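Local coordinates for pyruvate kinase (Cryptosporidium parvum, PDB 6P0Y), which probably catalyses the last step of glycolysis, the transfer of a phosphoryl group from phosphoenolpyruvate to ADP, giving pyruvate and ATP, at residues 75-80 / 106-111; 111-116 / 210-215; 290-295 / 308-313; 431-436 / 475-480; 447-452 / 468-473. One frame throughout, in Å; residues are numbered along the deposited sequence.

Contact 1: 75-80 / 106-111. With K (potassium ion), chain E; ADP (adenosine-5'-diphosphate), chain C.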
# COMPACT_ATOMS: atom_id res chain seq x y z
N LEU A 75 37.93 7.41 22.61
CA LEU A 75 38.80 8.19 23.53
C LEU A 75 38.04 9.44 23.96
O LEU A 75 37.90 10.37 23.13
CB LEU A 75 40.12 8.52 22.83
CG LEU A 75 40.83 7.32 22.20
CD1 LEU A 75 42.04 7.76 21.39
CD2 LEU A 75 41.22 6.31 23.26
N ASN A 76 37.51 9.43 25.18
CA ASN A 76 36.81 10.58 25.79
C ASN A 76 37.87 11.54 26.33
O ASN A 76 38.44 11.25 27.40
CB ASN A 76 35.82 10.10 26.86
CG ASN A 76 34.96 11.21 27.41
OD1 ASN A 76 35.10 12.37 27.02
ND2 ASN A 76 34.06 10.88 28.32
N PHE A 77 38.13 12.64 25.62
CA PHE A 77 39.19 13.64 25.93
C PHE A 77 38.74 14.59 27.05
O PHE A 77 39.45 15.57 27.33
CB PHE A 77 39.62 14.38 24.66
CG PHE A 77 40.78 13.74 23.94
CD1 PHE A 77 40.82 12.37 23.73
CD2 PHE A 77 41.83 14.51 23.46
CE1 PHE A 77 41.89 11.78 23.06
CE2 PHE A 77 42.89 13.92 22.78
CZ PHE A 77 42.92 12.56 22.59
N SER A 78 37.59 14.31 27.67
CA SER A 78 37.17 14.89 28.98
C SER A 78 38.01 14.25 30.09
O SER A 78 38.08 14.84 31.18
CB SER A 78 35.71 14.68 29.22
OG SER A 78 34.94 15.27 28.18
N HIS A 79 38.60 13.09 29.82
CA HIS A 79 39.43 12.29 30.76
C HIS A 79 40.81 12.03 30.15
O HIS A 79 40.99 12.32 28.95
CB HIS A 79 38.71 10.98 31.11
CG HIS A 79 37.35 11.18 31.68
ND1 HIS A 79 37.17 11.55 33.00
CD2 HIS A 79 36.13 11.07 31.14
CE1 HIS A 79 35.87 11.65 33.24
NE2 HIS A 79 35.22 11.36 32.11
N GLY A 80 41.73 11.51 30.96
CA GLY A 80 43.12 11.20 30.55
C GLY A 80 43.96 12.46 30.40
O GLY A 80 43.40 13.56 30.54
N ILE A 106 38.65 4.32 15.37
CA ILE A 106 39.12 5.11 16.55
C ILE A 106 38.46 6.48 16.52
O ILE A 106 38.61 7.20 15.51
CB ILE A 106 40.66 5.20 16.60
CG1 ILE A 106 41.30 3.83 16.31
CG2 ILE A 106 41.11 5.78 17.93
CD1 ILE A 106 42.79 3.77 16.55
N MET A 107 37.75 6.81 17.60
CA MET A 107 36.89 8.01 17.74
C MET A 107 37.46 8.91 18.84
O MET A 107 37.69 8.39 19.95
CB MET A 107 35.46 7.58 18.09
CG MET A 107 34.57 8.69 18.62
SD MET A 107 32.91 8.08 19.00
CE MET A 107 32.18 8.08 17.37
N LEU A 108 37.72 10.18 18.53
CA LEU A 108 38.06 11.23 19.53
C LEU A 108 36.77 11.97 19.92
O LEU A 108 36.20 12.65 19.05
CB LEU A 108 39.10 12.20 18.96
CG LEU A 108 39.67 13.20 19.97
CD1 LEU A 108 41.09 13.62 19.61
CD2 LEU A 108 38.79 14.44 20.11
N ASP A 109 36.36 11.83 21.17
CA ASP A 109 35.17 12.52 21.75
C ASP A 109 35.67 13.79 22.45
O ASP A 109 36.35 13.66 23.49
CB ASP A 109 34.40 11.56 22.65
CG ASP A 109 33.01 12.05 23.03
OD1 ASP A 109 32.88 13.22 23.44
OD2 ASP A 109 32.07 11.24 22.95
N THR A 110 35.34 14.97 21.90
CA THR A 110 35.86 16.30 22.32
C THR A 110 35.34 16.65 23.72
O THR A 110 34.20 16.25 24.05
CB THR A 110 35.47 17.40 21.33
OG1 THR A 110 34.04 17.49 21.31
CG2 THR A 110 36.00 17.15 19.93
N LYS A 111 36.14 17.37 24.51
CA LYS A 111 35.74 17.91 25.84
C LYS A 111 34.61 18.91 25.62
O LYS A 111 33.53 18.74 26.22
CB LYS A 111 36.93 18.56 26.55
CG LYS A 111 36.66 19.00 27.98
CD LYS A 111 37.94 19.29 28.76
CE LYS A 111 37.70 19.69 30.20
NZ LYS A 111 38.21 21.05 30.50
K K E . 33.45 14.41 26.02
PB ADP C . 31.69 10.69 31.36
O1B ADP C . 32.64 11.73 31.94
O2B ADP C . 31.23 9.78 32.51
O3B ADP C . 30.54 11.26 30.59
PA ADP C . 32.34 8.37 29.77
O1A ADP C . 33.59 8.02 28.99
O2A ADP C . 31.05 8.34 29.03
O3A ADP C . 32.59 9.81 30.39
O5' ADP C . 32.27 7.50 31.12
C5' ADP C . 33.08 6.37 31.51
C4' ADP C . 33.83 6.66 32.79
O4' ADP C . 35.07 5.92 32.79
C3' ADP C . 34.21 8.12 33.03
O3' ADP C . 33.23 8.78 33.84
C2' ADP C . 35.53 8.01 33.80
O2' ADP C . 35.31 7.82 35.19
C1' ADP C . 36.15 6.77 33.15
N9 ADP C . 36.96 7.03 31.96
C8 ADP C . 36.52 7.12 30.67
N7 ADP C . 37.48 7.38 29.80
C5 ADP C . 38.62 7.46 30.58
C6 ADP C . 39.97 7.72 30.27
N6 ADP C . 40.42 7.92 29.03
N1 ADP C . 40.86 7.76 31.29
C2 ADP C . 40.41 7.54 32.53
N3 ADP C . 39.17 7.28 32.95
C4 ADP C . 38.31 7.25 31.92
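Leu75 and Asn76 pair in parallel with Leu108 and Asp109 as neighbouring strands two and three of the TIM barrel, joined by backbone hydrogen bonds from Leu75 N to Met107 O (2.8 Å) and from Asp109 N to Leu75 O (2.9 Å). Phe77 N extends the ladder past the strand end to Asp109 O at 3.0 Å. On the helix-facing side, Leu108 lays CD1 over one face of the Phe77 ring, 3.8 Å from the centroid and 17° off the normal, a CH-pi contact shifted somewhat toward the rim. Asn76 and Asp109 point to the other side. With CG anti to the backbone N (chi1 -173°), Asn76 turns OD1 to the potassium ion and ND2 to ADP O1A, the latter a hydrogen bond of 3.0 Å. Asp109 OD1, Ser78 OG and Thr110 O also bind the ion, and Ser78 OG is hydrogen-bonded to Glu114 OE1. Asn76 OD1 accepts from Ser78 N in an Asx turn, and His79 NE2 donates to ADP O1B at 2.6 Å. Strand ends and following loops thus supply four oxygens; Asp109, the one charged ligand, also forms OD2 salt bridges with Arg74 and Lys270, and this clustered positive charge probably favours the nearby phosphates.

Contact 2: 111-116 / 210-215. With ADP (adenosine-5'-diphosphate), chain C.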
# COMPACT_ATOMS: atom_id res chain seq x y z
N LYS A 111 36.14 17.37 24.51
CA LYS A 111 35.74 17.91 25.84
C LYS A 111 34.61 18.91 25.62
O LYS A 111 33.53 18.74 26.22
CB LYS A 111 36.93 18.56 26.55
CG LYS A 111 36.66 19.00 27.98
CD LYS A 111 37.94 19.29 28.76
CE LYS A 111 37.70 19.69 30.20
NZ LYS A 111 38.21 21.05 30.50
N GLY A 112 34.86 19.92 24.78
CA GLY A 112 33.89 20.96 24.42
C GLY A 112 33.50 21.81 25.62
O GLY A 112 34.22 21.87 26.61
N PRO A 113 32.32 22.48 25.57
CA PRO A 113 31.91 23.41 26.63
C PRO A 113 31.28 22.74 27.86
O PRO A 113 30.36 23.31 28.42
CB PRO A 113 30.89 24.27 25.88
CG PRO A 113 30.23 23.31 24.93
CD PRO A 113 31.34 22.39 24.48
N GLU A 114 31.80 21.59 28.28
CA GLU A 114 31.26 20.82 29.44
C GLU A 114 31.60 21.55 30.74
O GLU A 114 32.51 22.40 30.73
CB GLU A 114 31.83 19.40 29.45
CG GLU A 114 33.31 19.33 29.79
CD GLU A 114 33.81 17.93 30.05
OE1 GLU A 114 33.25 16.99 29.46
OE2 GLU A 114 34.76 17.79 30.86
N ILE A 115 30.88 21.21 31.82
CA ILE A 115 31.15 21.65 33.22
C ILE A 115 31.29 20.39 34.08
O ILE A 115 30.44 19.48 33.94
CB ILE A 115 30.02 22.58 33.72
CG1 ILE A 115 29.87 23.80 32.81
CG2 ILE A 115 30.25 22.99 35.17
CD1 ILE A 115 28.55 24.51 32.94
N ARG A 116 32.31 20.33 34.94
CA ARG A 116 32.71 19.13 35.73
C ARG A 116 32.72 19.46 37.23
O ARG A 116 33.13 20.58 37.58
CB ARG A 116 34.11 18.67 35.32
CG ARG A 116 34.17 17.99 33.97
CD ARG A 116 33.80 16.52 34.06
NE ARG A 116 33.66 15.93 32.74
CZ ARG A 116 33.18 14.72 32.49
NH1 ARG A 116 32.79 13.93 33.48
NH2 ARG A 116 33.09 14.29 31.25
N LEU A 210 29.85 28.57 26.88
CA LEU A 210 31.28 28.44 26.47
C LEU A 210 31.31 28.17 24.97
O LEU A 210 30.27 27.91 24.38
CB LEU A 210 31.91 27.29 27.27
CG LEU A 210 32.07 27.55 28.77
CD1 LEU A 210 32.37 26.25 29.52
CD2 LEU A 210 33.14 28.59 29.05
N PRO A 211 32.48 28.22 24.29
CA PRO A 211 32.56 27.88 22.86
C PRO A 211 32.42 26.37 22.61
O PRO A 211 32.93 25.61 23.41
CB PRO A 211 33.95 28.38 22.44
CG PRO A 211 34.77 28.32 23.71
CD PRO A 211 33.79 28.62 24.83
N ILE A 212 31.75 25.99 21.52
CA ILE A 212 31.50 24.57 21.13
C ILE A 212 32.86 23.92 20.85
O ILE A 212 33.12 22.82 21.39
CB ILE A 212 30.54 24.47 19.92
CG1 ILE A 212 29.24 25.23 20.16
CG2 ILE A 212 30.29 23.01 19.55
CD1 ILE A 212 28.58 24.96 21.50
N ILE A 213 33.68 24.58 20.04
CA ILE A 213 35.08 24.19 19.70
C ILE A 213 36.02 25.27 20.26
O ILE A 213 36.18 26.32 19.60
CB ILE A 213 35.25 23.98 18.18
CG1 ILE A 213 34.33 22.86 17.67
CG2 ILE A 213 36.70 23.72 17.82
CD1 ILE A 213 34.27 22.75 16.16
N GLY A 214 36.58 25.03 21.45
CA GLY A 214 37.52 25.94 22.13
C GLY A 214 38.95 25.74 21.65
O GLY A 214 39.15 25.05 20.63
N ASP A 215 39.91 26.34 22.36
CA ASP A 215 41.37 26.22 22.06
C ASP A 215 41.79 24.76 22.20
O ASP A 215 42.44 24.25 21.27
CB ASP A 215 42.20 27.14 22.97
CG ASP A 215 42.17 28.61 22.59
OD1 ASP A 215 41.65 28.94 21.50
OD2 ASP A 215 42.67 29.43 23.40
PB ADP C . 31.69 10.69 31.36
O1B ADP C . 32.64 11.73 31.94
O2B ADP C . 31.23 9.78 32.51
O3B ADP C . 30.54 11.26 30.59
PA ADP C . 32.34 8.37 29.77
O1A ADP C . 33.59 8.02 28.99
O2A ADP C . 31.05 8.34 29.03
O3A ADP C . 32.59 9.81 30.39
O5' ADP C . 32.27 7.50 31.12
C5' ADP C . 33.08 6.37 31.51
C4' ADP C . 33.83 6.66 32.79
O4' ADP C . 35.07 5.92 32.79
C3' ADP C . 34.21 8.12 33.03
O3' ADP C . 33.23 8.78 33.84
C2' ADP C . 35.53 8.01 33.80
O2' ADP C . 35.31 7.82 35.19
C1' ADP C . 36.15 6.77 33.15
N9 ADP C . 36.96 7.03 31.96
C8 ADP C . 36.52 7.12 30.67
N7 ADP C . 37.48 7.38 29.80
C5 ADP C . 38.62 7.46 30.58
C6 ADP C . 39.97 7.72 30.27
N6 ADP C . 40.42 7.92 29.03
N1 ADP C . 40.86 7.76 31.29
C2 ADP C . 40.41 7.54 32.53
N3 ADP C . 39.17 7.28 32.95
C4 ADP C . 38.31 7.25 31.92
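Gly112 meets the 210-215 loop through its backbone, CA lying 3.6 Å from Ile212 O. Its positive phi, 64°, turns the chain just before Pro113, the residue that carries most of the packing. The ring of Pro113 faces the opposing loop: CB touches Leu210 CB at 3.5 Å and sits equally close to Pro211 O, CD lies against Ile212 O, and CG reaches Ile212 CD1 at 4.1 Å with the two side chains at a slant. Leu210 also brings CD1 to the Pro113 carbonyl, 3.7 Å from Pro113 O. These are van der Waals contacts. At Glu114 the chain turns its side chain from the loop toward the active site, where, in a salt bridge, OE2 receives Arg116 NE at 2.9 Å from above the carboxylate plane and OE1 takes a longer bond from NH2. Ser78 is a further partner of OE1. This side-on, two-nitrogen grip steadies the Arg116 guanidinium; the arginine chain bends at chi2 (-83°) and directs both NH1 and NH2 to ADP O1B, each at 2.7 Å. The arginine thereby helps bind the terminal phosphate. Residues 115-116 pair with strand 200-202 at the edge of the inserted mixed sheet, Gly214 occupies the N-cap position of helix 215-226, whose Asp217 accepts from Gly112 N and Gly214 N, and Ile212 and Ile213 rest on helix 241-253.

Contact 3: 290-295 / 308-313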
# COMPACT_ATOMS: atom_id res chain seq x y z
N ILE A 290 25.36 11.02 13.58
CA ILE A 290 24.71 11.67 14.76
C ILE A 290 24.84 10.73 15.96
O ILE A 290 24.74 9.51 15.78
CB ILE A 290 23.23 11.98 14.45
CG1 ILE A 290 23.09 13.10 13.42
CG2 ILE A 290 22.47 12.29 15.73
CD1 ILE A 290 23.63 14.45 13.86
N MET A 291 25.06 11.32 17.15
CA MET A 291 25.19 10.61 18.44
C MET A 291 24.19 11.22 19.43
O MET A 291 24.22 12.45 19.61
CB MET A 291 26.62 10.78 18.97
CG MET A 291 27.04 9.76 20.01
SD MET A 291 28.83 9.79 20.38
CE MET A 291 29.52 9.67 18.73
N VAL A 292 23.31 10.40 20.02
CA VAL A 292 22.31 10.87 21.02
C VAL A 292 22.39 9.98 22.26
O VAL A 292 22.46 8.75 22.11
CB VAL A 292 20.88 10.89 20.44
CG1 VAL A 292 20.75 11.92 19.32
CG2 VAL A 292 20.43 9.52 19.96
N ALA A 293 22.38 10.60 23.45
CA ALA A 293 22.31 9.94 24.77
C ALA A 293 21.11 10.49 25.54
O ALA A 293 20.95 11.73 25.62
CB ALA A 293 23.60 10.15 25.52
N ARG A 294 20.30 9.58 26.10
CA ARG A 294 19.13 9.90 26.97
C ARG A 294 19.61 10.75 28.16
O ARG A 294 18.91 11.72 28.51
CB ARG A 294 18.47 8.60 27.44
CG ARG A 294 17.19 8.81 28.24
CD ARG A 294 16.40 7.52 28.34
NE ARG A 294 17.15 6.48 29.04
CZ ARG A 294 17.23 5.20 28.67
NH1 ARG A 294 16.62 4.77 27.58
NH2 ARG A 294 17.94 4.35 29.39
N GLY A 295 20.77 10.40 28.73
CA GLY A 295 21.37 11.06 29.90
C GLY A 295 21.68 12.53 29.67
O GLY A 295 21.59 13.29 30.64
N VAL A 308 10.63 10.70 22.80
CA VAL A 308 9.98 11.36 21.63
C VAL A 308 11.08 11.93 20.73
O VAL A 308 11.07 11.63 19.52
CB VAL A 308 8.99 12.47 22.05
CG1 VAL A 308 8.33 13.13 20.84
CG2 VAL A 308 7.93 11.96 23.01
N ALA A 309 11.99 12.72 21.31
CA ALA A 309 13.13 13.37 20.62
C ALA A 309 14.07 12.31 20.04
O ALA A 309 14.40 12.40 18.85
CB ALA A 309 13.85 14.30 21.57
N GLN A 310 14.45 11.32 20.86
CA GLN A 310 15.45 10.28 20.50
C GLN A 310 14.92 9.43 19.34
O GLN A 310 15.69 9.21 18.38
CB GLN A 310 15.80 9.41 21.71
CG GLN A 310 17.09 8.62 21.53
CD GLN A 310 17.89 8.48 22.80
OE1 GLN A 310 17.66 9.18 23.79
NE2 GLN A 310 18.85 7.56 22.79
N LYS A 311 13.66 8.99 19.41
CA LYS A 311 13.02 8.13 18.37
C LYS A 311 12.92 8.92 17.06
O LYS A 311 13.16 8.32 16.00
CB LYS A 311 11.65 7.64 18.83
CG LYS A 311 11.68 6.50 19.84
CD LYS A 311 10.34 6.23 20.48
CE LYS A 311 10.38 5.13 21.52
NZ LYS A 311 10.47 3.79 20.89
N CYS A 312 12.58 10.21 17.13
CA CYS A 312 12.38 11.10 15.95
C CYS A 312 13.73 11.33 15.26
O CYS A 312 13.79 11.18 14.03
CB CYS A 312 11.77 12.44 16.33
SG CYS A 312 11.76 13.62 14.96
N MET A 313 14.76 11.69 16.03
CA MET A 313 16.12 11.97 15.50
C MET A 313 16.68 10.71 14.82
O MET A 313 17.27 10.84 13.73
CB MET A 313 17.06 12.46 16.61
CG MET A 313 16.80 13.91 16.99
SD MET A 313 18.05 14.60 18.10
CE MET A 313 17.50 13.95 19.68
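Val292 points from its barrel strand into helix 306-320, where its two methyl groups meet different residues one helical turn apart. The apolar part of the contact lies at CG1, which touches Met313 CE at 3.8 Å and SD at 4.0 Å. A bend at chi3 (-81°) brings the methionine's end onto the valine, the two side chains crossing at a slant. The other branch, CG2, packs along the glutamine side chain, 3.8 Å from both CG and NE2 of Gln310, and the two side chains run past each other in opposite senses. In Gln310, CG stands anti to the backbone N (chi1 -163°), sending the chain toward the end of the strand, and a bend at chi2 turns the amide.

The amide oxygen makes only close approaches across the contact. Gln310 OE1 comes to Arg294 N at 3.5 Å and Arg294 CB at 3.8 Å, but the hydrogen bond of Arg294 N goes to Thr328 OG1, which also receives a weak one from Gln310 NE2. Arg294 carries its guanidinium away to a salt bridge with Asp347.

The pairing belongs to the sixth beta-alpha unit of the TIM barrel. Strand 289-292 lies between strands 266-271 and 324-326, Phe280 of helix 280-286 packs on Met313, and helix 306-320 faces the second subunit, Cys312 forming a disulfide with Cys26 of that chain.

Contact 4: 431-436 / 475-480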
# COMPACT_ATOMS: atom_id res chain seq x y z
N ILE A 431 33.20 -4.24 -3.45
CA ILE A 431 34.62 -3.81 -3.67
C ILE A 431 34.60 -2.31 -3.94
O ILE A 431 33.95 -1.90 -4.91
CB ILE A 431 35.29 -4.59 -4.82
CG1 ILE A 431 35.08 -6.10 -4.69
CG2 ILE A 431 36.76 -4.23 -4.92
CD1 ILE A 431 35.56 -6.89 -5.88
N THR A 432 35.29 -1.52 -3.11
CA THR A 432 35.18 -0.04 -3.08
C THR A 432 36.54 0.58 -2.73
O THR A 432 37.29 -0.03 -1.94
CB THR A 432 34.08 0.38 -2.09
OG1 THR A 432 33.94 1.80 -2.12
CG2 THR A 432 34.35 -0.07 -0.67
N GLU A 433 36.83 1.75 -3.31
CA GLU A 433 38.01 2.60 -2.99
C GLU A 433 37.60 3.71 -2.01
O GLU A 433 38.51 4.32 -1.43
CB GLU A 433 38.58 3.23 -4.26
CG GLU A 433 39.27 2.24 -5.19
CD GLU A 433 39.61 2.78 -6.57
OE1 GLU A 433 40.74 2.51 -7.04
OE2 GLU A 433 38.76 3.45 -7.18
N THR A 434 36.30 3.96 -1.86
CA THR A 434 35.73 5.11 -1.09
C THR A 434 34.86 4.64 0.08
O THR A 434 34.86 5.33 1.11
CB THR A 434 34.92 6.02 -2.02
OG1 THR A 434 33.89 5.23 -2.63
CG2 THR A 434 35.77 6.68 -3.08
N GLY A 435 34.13 3.53 -0.08
CA GLY A 435 33.12 3.05 0.88
C GLY A 435 31.73 3.61 0.58
O GLY A 435 30.82 3.40 1.40
N ASN A 436 31.59 4.28 -0.57
CA ASN A 436 30.35 4.98 -1.02
C ASN A 436 29.20 3.96 -1.11
O ASN A 436 28.15 4.21 -0.48
CB ASN A 436 30.57 5.70 -2.35
CG ASN A 436 29.37 6.47 -2.85
OD1 ASN A 436 28.54 6.93 -2.06
ND2 ASN A 436 29.26 6.64 -4.16
N ASN A 475 45.74 -5.72 -0.11
CA ASN A 475 46.89 -4.95 -0.65
C ASN A 475 46.50 -4.35 -2.01
O ASN A 475 46.98 -3.25 -2.33
CB ASN A 475 48.15 -5.81 -0.75
CG ASN A 475 48.46 -6.52 0.55
OD1 ASN A 475 48.14 -7.69 0.71
ND2 ASN A 475 49.06 -5.80 1.49
N SER A 476 45.65 -5.06 -2.76
CA SER A 476 45.11 -4.64 -4.08
C SER A 476 43.64 -5.09 -4.19
O SER A 476 43.27 -6.05 -3.49
CB SER A 476 45.94 -5.21 -5.20
OG SER A 476 45.40 -4.87 -6.46
N ILE A 477 42.86 -4.43 -5.04
CA ILE A 477 41.45 -4.79 -5.37
C ILE A 477 41.30 -4.88 -6.89
O ILE A 477 40.15 -4.73 -7.38
CB ILE A 477 40.46 -3.78 -4.75
CG1 ILE A 477 40.78 -2.34 -5.18
CG2 ILE A 477 40.44 -3.92 -3.24
CD1 ILE A 477 39.64 -1.38 -4.98
N HIS A 478 42.40 -5.12 -7.61
CA HIS A 478 42.50 -5.00 -9.09
C HIS A 478 41.85 -6.21 -9.77
O HIS A 478 41.18 -6.00 -10.80
CB HIS A 478 43.98 -4.80 -9.48
CG HIS A 478 44.21 -4.52 -10.93
ND1 HIS A 478 44.05 -3.26 -11.49
CD2 HIS A 478 44.64 -5.33 -11.93
CE1 HIS A 478 44.34 -3.31 -12.77
NE2 HIS A 478 44.71 -4.57 -13.07
N HIS A 479 42.04 -7.42 -9.22
CA HIS A 479 41.42 -8.67 -9.72
C HIS A 479 40.16 -8.99 -8.92
O HIS A 479 40.28 -9.66 -7.88
CB HIS A 479 42.48 -9.79 -9.73
CG HIS A 479 43.44 -9.61 -10.86
ND1 HIS A 479 43.06 -9.77 -12.18
CD2 HIS A 479 44.75 -9.25 -10.88
CE1 HIS A 479 44.10 -9.53 -12.96
NE2 HIS A 479 45.14 -9.22 -12.19
N SER A 480 39.01 -8.53 -9.41
CA SER A 480 37.67 -8.61 -8.77
C SER A 480 37.32 -10.06 -8.42
O SER A 480 36.84 -10.30 -7.30
CB SER A 480 36.61 -8.01 -9.66
OG SER A 480 36.84 -6.62 -9.85
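Ile477 places CG1 between its backbone N and carbonyl carbon (chi1 55°), a less common isoleucine rotamer, and from there extends CD1 across to the loop after strand 427-431. CD1 ends 3.6 Å from Glu433 CG, touching the aliphatic stem of that glutamate at a slant, and 4.1 Å from Ile431 CG2. The same Ile431 methyl group approaches Ile477 CB at 3.7 Å, and the two isoleucines run past each other in opposite directions. Ile431 sends its longer branch elsewhere: CD1 reaches the start of helix 480-493, 3.9 Å from Ser480 O and 4.1 Å from Ser480 CB. Both segments lead from the end of a parallel strand into a helix in the alpha/beta C-terminal domain, with Gly435 and His479 at the respective N-cap positions. Internal bonds shape each loop. Thr432 OG1 accepts from Thr434 N in an ST turn and from Gly435 N at 2.7 Å in an ST motif, and Ser476 OG forms a further ST turn with His478 N. On the helix side, Val483 and Ile484 also touch Ile431, while His507 of strand 502-509 meets both Ile431 and Ser480.

Contact 5: 447-452 / 468-473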
# COMPACT_ATOMS: atom_id res chain seq x y z
N SER A 447 19.05 -7.59 5.66
CA SER A 447 19.19 -8.65 6.68
C SER A 447 20.60 -9.26 6.61
O SER A 447 21.08 -9.76 7.65
CB SER A 447 18.13 -9.71 6.51
OG SER A 447 18.40 -10.52 5.37
N GLN A 448 21.24 -9.22 5.44
CA GLN A 448 22.57 -9.82 5.18
C GLN A 448 23.67 -8.90 5.72
O GLN A 448 23.52 -7.67 5.65
CB GLN A 448 22.79 -10.05 3.68
CG GLN A 448 21.80 -11.02 3.06
CD GLN A 448 20.49 -10.39 2.65
OE1 GLN A 448 20.32 -9.18 2.67
NE2 GLN A 448 19.54 -11.24 2.26
N THR A 449 24.75 -9.48 6.24
CA THR A 449 26.00 -8.75 6.58
C THR A 449 26.58 -8.19 5.28
O THR A 449 26.60 -8.94 4.28
CB THR A 449 26.99 -9.66 7.33
OG1 THR A 449 26.46 -9.93 8.63
CG2 THR A 449 28.37 -9.06 7.47
N ILE A 450 26.99 -6.93 5.29
CA ILE A 450 27.74 -6.26 4.18
C ILE A 450 29.23 -6.43 4.46
O ILE A 450 29.64 -6.13 5.61
CB ILE A 450 27.34 -4.78 4.06
CG1 ILE A 450 25.83 -4.58 3.96
CG2 ILE A 450 28.06 -4.11 2.90
CD1 ILE A 450 25.35 -3.23 4.46
N ILE A 451 30.02 -6.90 3.48
CA ILE A 451 31.51 -6.92 3.55
C ILE A 451 32.06 -5.93 2.53
O ILE A 451 31.99 -6.21 1.31
CB ILE A 451 32.08 -8.34 3.35
CG1 ILE A 451 31.67 -9.28 4.48
CG2 ILE A 451 33.60 -8.28 3.21
CD1 ILE A 451 32.14 -10.70 4.31
N ALA A 452 32.60 -4.81 3.02
CA ALA A 452 33.29 -3.76 2.22
C ALA A 452 34.76 -4.16 2.01
O ALA A 452 35.56 -3.99 2.95
CB ALA A 452 33.17 -2.43 2.92
N GLY A 468 25.84 -3.00 9.94
CA GLY A 468 25.96 -4.28 9.20
C GLY A 468 27.20 -4.37 8.34
O GLY A 468 27.35 -5.40 7.64
N VAL A 469 28.08 -3.37 8.37
CA VAL A 469 29.30 -3.33 7.51
C VAL A 469 30.47 -3.96 8.28
O VAL A 469 31.00 -3.30 9.19
CB VAL A 469 29.64 -1.90 7.05
CG1 VAL A 469 30.79 -1.91 6.05
CG2 VAL A 469 28.43 -1.20 6.46
N LYS A 470 30.83 -5.19 7.92
CA LYS A 470 32.19 -5.76 8.16
C LYS A 470 33.06 -5.32 6.99
O LYS A 470 32.50 -4.93 5.95
CB LYS A 470 32.14 -7.28 8.31
CG LYS A 470 31.35 -7.78 9.51
CD LYS A 470 31.96 -8.99 10.20
CE LYS A 470 31.19 -9.42 11.43
NZ LYS A 470 31.08 -8.34 12.44
N THR A 471 34.38 -5.36 7.16
CA THR A 471 35.36 -4.86 6.17
C THR A 471 36.49 -5.88 6.03
O THR A 471 36.83 -6.51 7.04
CB THR A 471 35.91 -3.49 6.57
OG1 THR A 471 36.81 -3.67 7.67
CG2 THR A 471 34.82 -2.51 6.96
N TYR A 472 37.02 -6.04 4.81
CA TYR A 472 38.21 -6.87 4.49
C TYR A 472 39.24 -5.97 3.80
O TYR A 472 38.99 -5.52 2.67
CB TYR A 472 37.79 -8.07 3.65
CG TYR A 472 38.90 -9.02 3.26
CD1 TYR A 472 40.01 -9.21 4.07
CD2 TYR A 472 38.82 -9.76 2.08
CE1 TYR A 472 41.02 -10.09 3.72
CE2 TYR A 472 39.83 -10.64 1.72
CZ TYR A 472 40.93 -10.80 2.54
OH TYR A 472 41.93 -11.67 2.18
N VAL A 473 40.37 -5.72 4.48
CA VAL A 473 41.47 -4.85 3.97
C VAL A 473 42.45 -5.74 3.18
O VAL A 473 42.98 -6.69 3.77
CB VAL A 473 42.18 -4.10 5.11
CG1 VAL A 473 43.20 -3.10 4.58
CG2 VAL A 473 41.20 -3.39 6.02
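Ile450 and Ala452 share one face of a parallel strand pair with Val469 and Thr471, in the beta-alpha-beta unit of strand 449-454, helix 457-462 and strand 469-473. The strand axes are inclined by 28° and are stitched by four backbone hydrogen bonds, from Ile450 N to Gly468 O, Lys470 N to Ile450 O, Ala452 N to Lys470 O and Tyr472 N to Ala452 O. On this face the forked side chain of Val469 fits between its two neighbours: CG2 meets Ile450 CD1 at 4.2 Å, and CG1, anti to the backbone N (chi1 -173°), leans to Ala452 CB at 4.0 Å. That branch packs against the small methyl of the alanine, and Ala438 and Ser442 of helix 436-443 cover the same side. Gly468, with no side chain of its own, lies beside Ile450, whose CB comes 3.6 Å from Gly468 O. On the opposite face Ile451 pairs with Lys470. The lysine chain bends at chi2 (-142°) and carries its amine away from the strand pair, while Ile451 CG2 abuts Tyr472 CB at 4.2 Å. Toward the start of strand 449-454, Thr449 CG2 rests against Lys470 CG at 3.8 Å.

How the contacts relate
Along the chain, contacts 1, 2 and 3 follow one another in the TIM-barrel part, and contacts 4 and 5 come later in the C-terminal alpha/beta domain. Contacts 1 and 2, with centres about 12 Å apart, share Lys111 and both touch ADP, so the barrel mouth and the edge of the inserted sheet build one nucleotide site. Contact 3, about 20 Å from contact 1 centre to centre, belongs to the same barrel, touches contact 1 through Met107 and Met291, and faces another subunit. Contacts 4 and 5 serve one five-stranded sheet, contact 5 falling within the sequence spanned by contact 4, and contact 5 lies about 27 Å from contact 1, centre to centre.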